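Salt-tolerant glutaminase (Micrococcus luteus, PDB 3AGD) probably catalyses the hydrolysis of L-glutamine to L-glutamate and ammonium as a salt-tolerant member of the glutaminase family. Local coordinates at residues E140-L145 with V192-V197; V407-A412 with E427-L432. All coordinates share one frame; numbering follows the deposited sequence.

Contact 1: residues E140-L145 with V192-V197; sequences EIMSLL and VAQCAV
Gln194 meets Met142 where the last turn of helix 184-195 faces helix 131-146, inside a glutaminase domain of the serine beta-lactamase clan. Its backbone O lies 3.6 Å from Met142 CE, and the aliphatic Gln194 CG is 4.2 Å from the same methyl, so the thioether tip sits against the helix end without a hydrogen bond. The amide end bonds outside the contact, NE2 to Ser66 OG, and the side chain also touches Thr70 on helix 67-78, close to the L-glutamate-binding residues Ser64 and Tyr191. The CA-CB bond of Cys195, itself an L-glutamate-binding residue, is directed away from residues 140-145, and its backbone pairs with Gln63. At Ala196 the chain leaves helical geometry, and the backbone bonds that close this turn, among them Val197 N to Gln194 O, are weak. Val197 follows, directed back at Met142, and their CA atoms, 8.7 Å apart, are the nearest across the segments. Met142 also packs on Phe69 and Met207, which places its contact within a wider apolar core. Its side chain runs straight out from the helix until chi3, where a turn to -93° swings the methyl aside. There it meets Val197 tip to tip: CE is 3.9 Å from Val197 CB and 3.4 Å from Val197 CG2, tighter than ordinary van der Waals contact.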
ATOM      1  N   GLU A 140      24.809  -8.364 -11.782  1.00 14.74           N
ATOM      2  CA  GLU A 140      24.755  -9.108 -10.532  1.00 16.46           C
ATOM      3  C   GLU A 140      23.475  -8.882  -9.731  1.00 18.76           C
ATOM      4  O   GLU A 140      22.819  -9.841  -9.318  1.00 20.72           O
ATOM      5  CB  GLU A 140      25.953  -8.760  -9.645  1.00 18.35           C
ATOM      6  CG  GLU A 140      25.880  -9.414  -8.274  1.00 24.04           C
ATOM      7  CD  GLU A 140      26.885  -8.848  -7.283  1.00 29.29           C
ATOM      8  OE1 GLU A 140      27.021  -7.608  -7.209  1.00 28.22           O
ATOM      9  OE2 GLU A 140      27.528  -9.646  -6.568  1.00 32.22           O
ATOM     10  N   ILE A 141      23.116  -7.624  -9.501  1.00 19.39           N
ATOM     11  CA  ILE A 141      21.920  -7.346  -8.713  1.00 21.04           C
ATOM     12  C   ILE A 141      20.692  -8.020  -9.320  1.00 20.32           C
ATOM     13  O   ILE A 141      19.883  -8.609  -8.604  1.00 20.61           O
ATOM     14  CB  ILE A 141      21.669  -5.825  -8.563  1.00 18.81           C
ATOM     15  CG1 ILE A 141      20.552  -5.587  -7.538  1.00 20.21           C
ATOM     16  CG2 ILE A 141      21.307  -5.209  -9.909  1.00 15.47           C
ATOM     17  CD1 ILE A 141      20.856  -6.127  -6.136  1.00 15.92           C
ATOM     18  N   MET A 142      20.558  -7.956 -10.641  1.00 19.24           N
ATOM     19  CA  MET A 142      19.420  -8.583 -11.295  1.00 16.61           C
ATOM     20  C   MET A 142      19.515 -10.102 -11.181  1.00 19.94           C
ATOM     21  O   MET A 142      18.499 -10.787 -11.020  1.00 14.26           O
ATOM     22  CB  MET A 142      19.344  -8.160 -12.766  1.00 13.01           C
ATOM     23  CG  MET A 142      19.019  -6.686 -12.949  1.00 12.47           C
ATOM     24  SD  MET A 142      18.675  -6.191 -14.653  1.00 15.67           S
ATOM     25  CE  MET A 142      20.310  -5.677 -15.187  1.00 15.54           C
ATOM     26  N   SER A 143      20.739 -10.621 -11.255  1.00 22.53           N
ATOM     27  CA  SER A 143      20.970 -12.061 -11.152  1.00 22.55           C
ATOM     28  C   SER A 143      20.656 -12.582  -9.755  1.00 19.70           C
ATOM     29  O   SER A 143      20.043 -13.639  -9.597  1.00 16.66           O
ATOM     30  CB  SER A 143      22.421 -12.392 -11.503  1.00 23.95           C
ATOM     31  OG  SER A 143      22.669 -12.164 -12.878  1.00 27.23           O
ATOM     32  N   LEU A 144      21.077 -11.833  -8.741  1.00 23.67           N
ATOM     33  CA  LEU A 144      20.835 -12.226  -7.360  1.00 23.82           C
ATOM     34  C   LEU A 144      19.343 -12.307  -7.043  1.00 24.31           C
ATOM     35  O   LEU A 144      18.900 -13.220  -6.346  1.00 25.75           O
ATOM     36  CB  LEU A 144      21.526 -11.248  -6.406  1.00 20.62           C
ATOM     37  CG  LEU A 144      23.057 -11.331  -6.359  1.00 23.11           C
ATOM     38  CD1 LEU A 144      23.617 -10.191  -5.522  1.00 23.04           C
ATOM     39  CD2 LEU A 144      23.477 -12.676  -5.778  1.00 24.14           C
ATOM     40  N   LEU A 145      18.564 -11.363  -7.563  1.00 22.53           N
ATOM     41  CA  LEU A 145      17.125 -11.364  -7.310  1.00 20.85           C
ATOM     42  C   LEU A 145      16.410 -12.398  -8.177  1.00 21.57           C
ATOM     43  O   LEU A 145      15.403 -12.967  -7.764  1.00 21.53           O
ATOM     44  CB  LEU A 145      16.537  -9.973  -7.556  1.00 21.89           C
ATOM     45  CG  LEU A 145      17.245  -8.832  -6.819  1.00 27.70           C
ATOM     46  CD1 LEU A 145      16.439  -7.551  -6.975  1.00 29.56           C
ATOM     47  CD2 LEU A 145      17.412  -9.184  -5.346  1.00 25.22           C
ATOM     48  N   VAL A 192      23.016   0.833 -21.660  1.00 16.27           N
ATOM     49  CA  VAL A 192      22.491   0.047 -22.769  1.00 15.19           C
ATOM     50  C   VAL A 192      22.713  -1.443 -22.516  1.00 13.81           C
ATOM     51  O   VAL A 192      21.839  -2.264 -22.795  1.00 16.27           O
ATOM     52  CB  VAL A 192      23.144   0.446 -24.108  1.00 18.89           C
ATOM     53  CG1 VAL A 192      22.683  -0.498 -25.217  1.00 20.85           C
ATOM     54  CG2 VAL A 192      22.757   1.885 -24.465  1.00 17.09           C
ATOM     55  N   ALA A 193      23.880  -1.786 -21.981  1.00 15.61           N
ATOM     56  CA  ALA A 193      24.211  -3.177 -21.687  1.00 16.23           C
ATOM     57  C   ALA A 193      23.269  -3.694 -20.603  1.00 15.65           C
ATOM     58  O   ALA A 193      22.812  -4.833 -20.639  1.00 16.12           O
ATOM     59  CB  ALA A 193      25.646  -3.276 -21.220  1.00 10.30           C
ATOM     60  N   GLN A 194      22.994  -2.828 -19.641  1.00 15.69           N
ATOM     61  CA  GLN A 194      22.103  -3.133 -18.533  1.00 17.33           C
ATOM     62  C   GLN A 194      20.724  -3.498 -19.076  1.00 16.58           C
ATOM     63  O   GLN A 194      20.082  -4.439 -18.600  1.00 16.36           O
ATOM     64  CB  GLN A 194      22.028  -1.900 -17.631  1.00 22.42           C
ATOM     65  CG  GLN A 194      20.827  -1.785 -16.718  1.00 25.71           C
ATOM     66  CD  GLN A 194      20.738  -0.397 -16.097  1.00 25.72           C
ATOM     67  OE1 GLN A 194      21.759   0.196 -15.742  1.00 20.54           O
ATOM     68  NE2 GLN A 194      19.520   0.121 -15.958  1.00 23.32           N
ATOM     69  N   CYS A 195      20.280  -2.752 -20.082  1.00 18.48           N
ATOM     70  CA  CYS A 195      18.976  -2.974 -20.706  1.00 19.35           C
ATOM     71  C   CYS A 195      18.949  -4.223 -21.579  1.00 19.45           C
ATOM     72  O   CYS A 195      17.875  -4.769 -21.861  1.00 17.92           O
ATOM     73  CB  CYS A 195      18.590  -1.770 -21.569  1.00 19.18           C
ATOM     74  SG  CYS A 195      18.179  -0.281 -20.652  1.00 20.74           S
ATOM     75  N   ALA A 196      20.128  -4.659 -22.012  1.00 17.37           N
ATOM     76  CA  ALA A 196      20.244  -5.832 -22.869  1.00 19.80           C
ATOM     77  C   ALA A 196      20.323  -7.129 -22.074  1.00 22.13           C
ATOM     78  O   ALA A 196      20.536  -8.201 -22.651  1.00 24.11           O
ATOM     79  CB  ALA A 196      21.467  -5.698 -23.779  1.00 17.55           C
ATOM     80  N   VAL A 197      20.163  -7.037 -20.756  1.00 18.98           N
ATOM     81  CA  VAL A 197      20.197  -8.228 -19.917  1.00 17.79           C
ATOM     82  C   VAL A 197      18.978  -9.092 -20.240  1.00 18.05           C
ATOM     83  O   VAL A 197      17.856  -8.597 -20.296  1.00 16.06           O
ATOM     84  CB  VAL A 197      20.186  -7.866 -18.417  1.00 18.01           C
ATOM     85  CG1 VAL A 197      20.033  -9.129 -17.573  1.00 20.28           C
ATOM     86  CG2 VAL A 197      21.466  -7.151 -18.052  1.00 17.41           C
TER

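Contact 2: residues V407-A412 with E427-L432; sequences VVLNLA and EGVRRL
Each of the two touching pairs, Leu409 with Val429 and Val407 with Leu432, contains a leucine whose first torsion lies far from a staggered position: -141° in Leu409 and -106° in Leu432. The strand 406-417, the helix 419-434 and the strand 438-442 form a beta-alpha-beta unit of the STAS region, and the two leucines lie where this helix covers the first strand. Contact is made at two points. Near the middle, Leu409 CD1 comes to 3.8 Å from Val429 CG2, the two side chains crossing at a slant; here the CA atoms of Leu409 and Val429 are 9.1 Å apart. Val429 reaches the strand with the branch that stands beside its own backbone N, and the same side chain touches Val439 on the next strand. One helical turn on, Val407 CG2 and Leu432 CD1 meet more loosely, at 4.3 Å. Polar groups take no part across the interface. On the helix, Glu427 is shared by two arginines: OE1 is 2.6 Å from Arg430 NH2, while OE2 accepts from Arg431 NE at 2.6 Å on its anti side. Arg431 NH2 also makes a salt bridge with Asp7 of the second subunit. Farther along the 407-412 segment, Asn410 OD1 takes the Ala412 N-H at 2.8 Å, an Asx turn in which the donor stands above the carbonyl plane. With methyl groups making the closest contacts and no hydrogen bond between the segments, the attraction here probably rests on dispersion and the hydrophobic effect, while the charged groups pair along the helix and, through Arg431, with the second subunit.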
ATOM      1  N   VAL A 407       0.979 -15.233  32.657  1.00 24.62           N
ATOM      2  CA  VAL A 407       0.623 -15.110  31.257  1.00 23.21           C
ATOM      3  C   VAL A 407       1.721 -15.805  30.473  1.00 25.58           C
ATOM      4  O   VAL A 407       2.891 -15.430  30.559  1.00 25.39           O
ATOM      5  CB  VAL A 407       0.531 -13.624  30.803  1.00 21.36           C
ATOM      6  CG1 VAL A 407       0.438 -13.544  29.278  1.00 17.85           C
ATOM      7  CG2 VAL A 407      -0.700 -12.963  31.418  1.00 16.76           C
ATOM      8  N   VAL A 408       1.346 -16.847  29.742  1.00 27.21           N
ATOM      9  CA  VAL A 408       2.300 -17.573  28.917  1.00 29.16           C
ATOM     10  C   VAL A 408       2.241 -16.912  27.541  1.00 30.63           C
ATOM     11  O   VAL A 408       1.199 -16.931  26.887  1.00 33.69           O
ATOM     12  CB  VAL A 408       1.910 -19.063  28.783  1.00 29.17           C
ATOM     13  CG1 VAL A 408       2.905 -19.790  27.896  1.00 28.69           C
ATOM     14  CG2 VAL A 408       1.860 -19.710  30.158  1.00 34.96           C
ATOM     15  N   LEU A 409       3.346 -16.303  27.120  1.00 28.61           N
ATOM     16  CA  LEU A 409       3.407 -15.641  25.819  1.00 28.74           C
ATOM     17  C   LEU A 409       4.120 -16.566  24.831  1.00 27.88           C
ATOM     18  O   LEU A 409       5.348 -16.622  24.806  1.00 27.10           O
ATOM     19  CB  LEU A 409       4.176 -14.321  25.933  1.00 31.03           C
ATOM     20  CG  LEU A 409       3.668 -13.118  25.126  1.00 35.44           C
ATOM     21  CD1 LEU A 409       4.762 -12.057  25.063  1.00 33.39           C
ATOM     22  CD2 LEU A 409       3.277 -13.546  23.720  1.00 37.00           C
ATOM     23  N   ASN A 410       3.350 -17.279  24.014  1.00 26.79           N
ATOM     24  CA  ASN A 410       3.921 -18.213  23.045  1.00 28.68           C
ATOM     25  C   ASN A 410       4.085 -17.622  21.639  1.00 29.85           C
ATOM     26  O   ASN A 410       3.109 -17.204  21.006  1.00 28.12           O
ATOM     27  CB  ASN A 410       3.058 -19.474  22.979  1.00 26.57           C
ATOM     28  CG  ASN A 410       3.657 -20.538  22.088  1.00 30.74           C
ATOM     29  OD1 ASN A 410       3.765 -20.361  20.872  1.00 29.41           O
ATOM     30  ND2 ASN A 410       4.063 -21.652  22.690  1.00 28.47           N
ATOM     31  N   LEU A 411       5.323 -17.620  21.150  1.00 30.65           N
ATOM     32  CA  LEU A 411       5.653 -17.067  19.837  1.00 30.48           C
ATOM     33  C   LEU A 411       6.006 -18.130  18.784  1.00 30.62           C
ATOM     34  O   LEU A 411       6.492 -17.796  17.700  1.00 28.93           O
ATOM     35  CB  LEU A 411       6.832 -16.096  19.977  1.00 29.34           C
ATOM     36  CG  LEU A 411       6.801 -15.112  21.150  1.00 29.50           C
ATOM     37  CD1 LEU A 411       8.085 -14.308  21.164  1.00 32.37           C
ATOM     38  CD2 LEU A 411       5.600 -14.199  21.040  1.00 29.62           C
ATOM     39  N   ALA A 412       5.759 -19.399  19.094  1.00 29.46           N
ATOM     40  CA  ALA A 412       6.081 -20.481  18.164  1.00 30.14           C
ATOM     41  C   ALA A 412       5.466 -20.302  16.778  1.00 30.56           C
ATOM     42  O   ALA A 412       6.101 -20.621  15.770  1.00 29.99           O
ATOM     43  CB  ALA A 412       5.652 -21.826  18.751  1.00 28.36           C
ATOM     44  N   GLU A 427       7.965  -3.819  25.799  1.00 25.15           N
ATOM     45  CA  GLU A 427       7.442  -2.801  26.706  1.00 27.10           C
ATOM     46  C   GLU A 427       6.149  -3.293  27.354  1.00 26.00           C
ATOM     47  O   GLU A 427       5.935  -3.113  28.553  1.00 26.78           O
ATOM     48  CB  GLU A 427       7.173  -1.507  25.936  1.00 29.50           C
ATOM     49  CG  GLU A 427       6.513  -0.397  26.750  1.00 30.89           C
ATOM     50  CD  GLU A 427       7.370   0.077  27.912  1.00 32.28           C
ATOM     51  OE1 GLU A 427       8.583   0.288  27.712  1.00 32.06           O
ATOM     52  OE2 GLU A 427       6.830   0.253  29.022  1.00 32.84           O
ATOM     53  N   GLY A 428       5.284  -3.906  26.551  1.00 23.77           N
ATOM     54  CA  GLY A 428       4.032  -4.421  27.078  1.00 21.87           C
ATOM     55  C   GLY A 428       4.287  -5.478  28.138  1.00 23.78           C
ATOM     56  O   GLY A 428       3.576  -5.545  29.138  1.00 23.85           O
ATOM     57  N   VAL A 429       5.304  -6.307  27.915  1.00 21.95           N
ATOM     58  CA  VAL A 429       5.669  -7.359  28.852  1.00 22.91           C
ATOM     59  C   VAL A 429       6.198  -6.765  30.159  1.00 24.57           C
ATOM     60  O   VAL A 429       5.844  -7.229  31.244  1.00 24.38           O
ATOM     61  CB  VAL A 429       6.732  -8.295  28.240  1.00 22.39           C
ATOM     62  CG1 VAL A 429       7.342  -9.189  29.314  1.00 20.85           C
ATOM     63  CG2 VAL A 429       6.092  -9.144  27.152  1.00 21.43           C
ATOM     64  N   ARG A 430       7.036  -5.740  30.054  1.00 22.60           N
ATOM     65  CA  ARG A 430       7.592  -5.090  31.237  1.00 25.19           C
ATOM     66  C   ARG A 430       6.479  -4.532  32.108  1.00 26.24           C
ATOM     67  O   ARG A 430       6.518  -4.654  33.329  1.00 27.19           O
ATOM     68  CB  ARG A 430       8.545  -3.959  30.835  1.00 28.23           C
ATOM     69  CG  ARG A 430       9.901  -4.449  30.339  1.00 36.82           C
ATOM     70  CD  ARG A 430      10.783  -3.318  29.811  1.00 43.96           C
ATOM     71  NE  ARG A 430      10.172  -2.656  28.660  1.00 50.70           N
ATOM     72  CZ  ARG A 430      10.849  -2.038  27.699  1.00 53.35           C
ATOM     73  NH1 ARG A 430      12.171  -1.990  27.741  1.00 59.57           N
ATOM     74  NH2 ARG A 430      10.200  -1.469  26.691  1.00 52.27           N
ATOM     75  N   ARG A 431       5.485  -3.925  31.469  1.00 26.64           N
ATOM     76  CA  ARG A 431       4.359  -3.339  32.180  1.00 26.04           C
ATOM     77  C   ARG A 431       3.498  -4.405  32.846  1.00 28.39           C
ATOM     78  O   ARG A 431       3.026  -4.213  33.966  1.00 30.03           O
ATOM     79  CB  ARG A 431       3.529  -2.483  31.218  1.00 24.84           C
ATOM     80  CG  ARG A 431       4.330  -1.308  30.667  1.00 26.90           C
ATOM     81  CD  ARG A 431       3.527  -0.378  29.775  1.00 25.32           C
ATOM     82  NE  ARG A 431       4.338   0.787  29.430  1.00 26.46           N
ATOM     83  CZ  ARG A 431       3.855   1.941  28.982  1.00 27.12           C
ATOM     84  NH1 ARG A 431       2.549   2.098  28.812  1.00 26.68           N
ATOM     85  NH2 ARG A 431       4.681   2.950  28.731  1.00 24.94           N
ATOM     86  N   LEU A 432       3.293  -5.526  32.161  1.00 27.33           N
ATOM     87  CA  LEU A 432       2.513  -6.620  32.728  1.00 26.54           C
ATOM     88  C   LEU A 432       3.207  -7.041  34.016  1.00 27.42           C
ATOM     89  O   LEU A 432       2.562  -7.233  35.051  1.00 26.22           O
ATOM     90  CB  LEU A 432       2.474  -7.815  31.774  1.00 28.92           C
ATOM     91  CG  LEU A 432       1.176  -8.097  31.022  1.00 30.09           C
ATOM     92  CD1 LEU A 432       1.336  -9.359  30.188  1.00 26.68           C
ATOM     93  CD2 LEU A 432       0.037  -8.253  32.013  1.00 29.47           C
TER

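Contacts 1 and 2 share no element and lie on opposite sides of the chain's centre, 46 Å apart between centres and about 26 Å between nearest atoms. Both are buried, similar in extent at 118 and 120 Å², and without hydrogen bond or salt bridge across the segments. Contact 1, nearer the chain centre, joins helix 131-146 to the end of helix 184-195 and the residues just after it, beside residues that bind L-glutamate; one methionine methyl meets both a valine and a carbonyl O. Contact 2 joins helix to strand through two aliphatic pairs, and its Val429 is partly exposed, whereas all touching residues of contact 1 are buried. Its helix also carries a charged network reaching the second subunit; no other chain of the assembly touches contact 1.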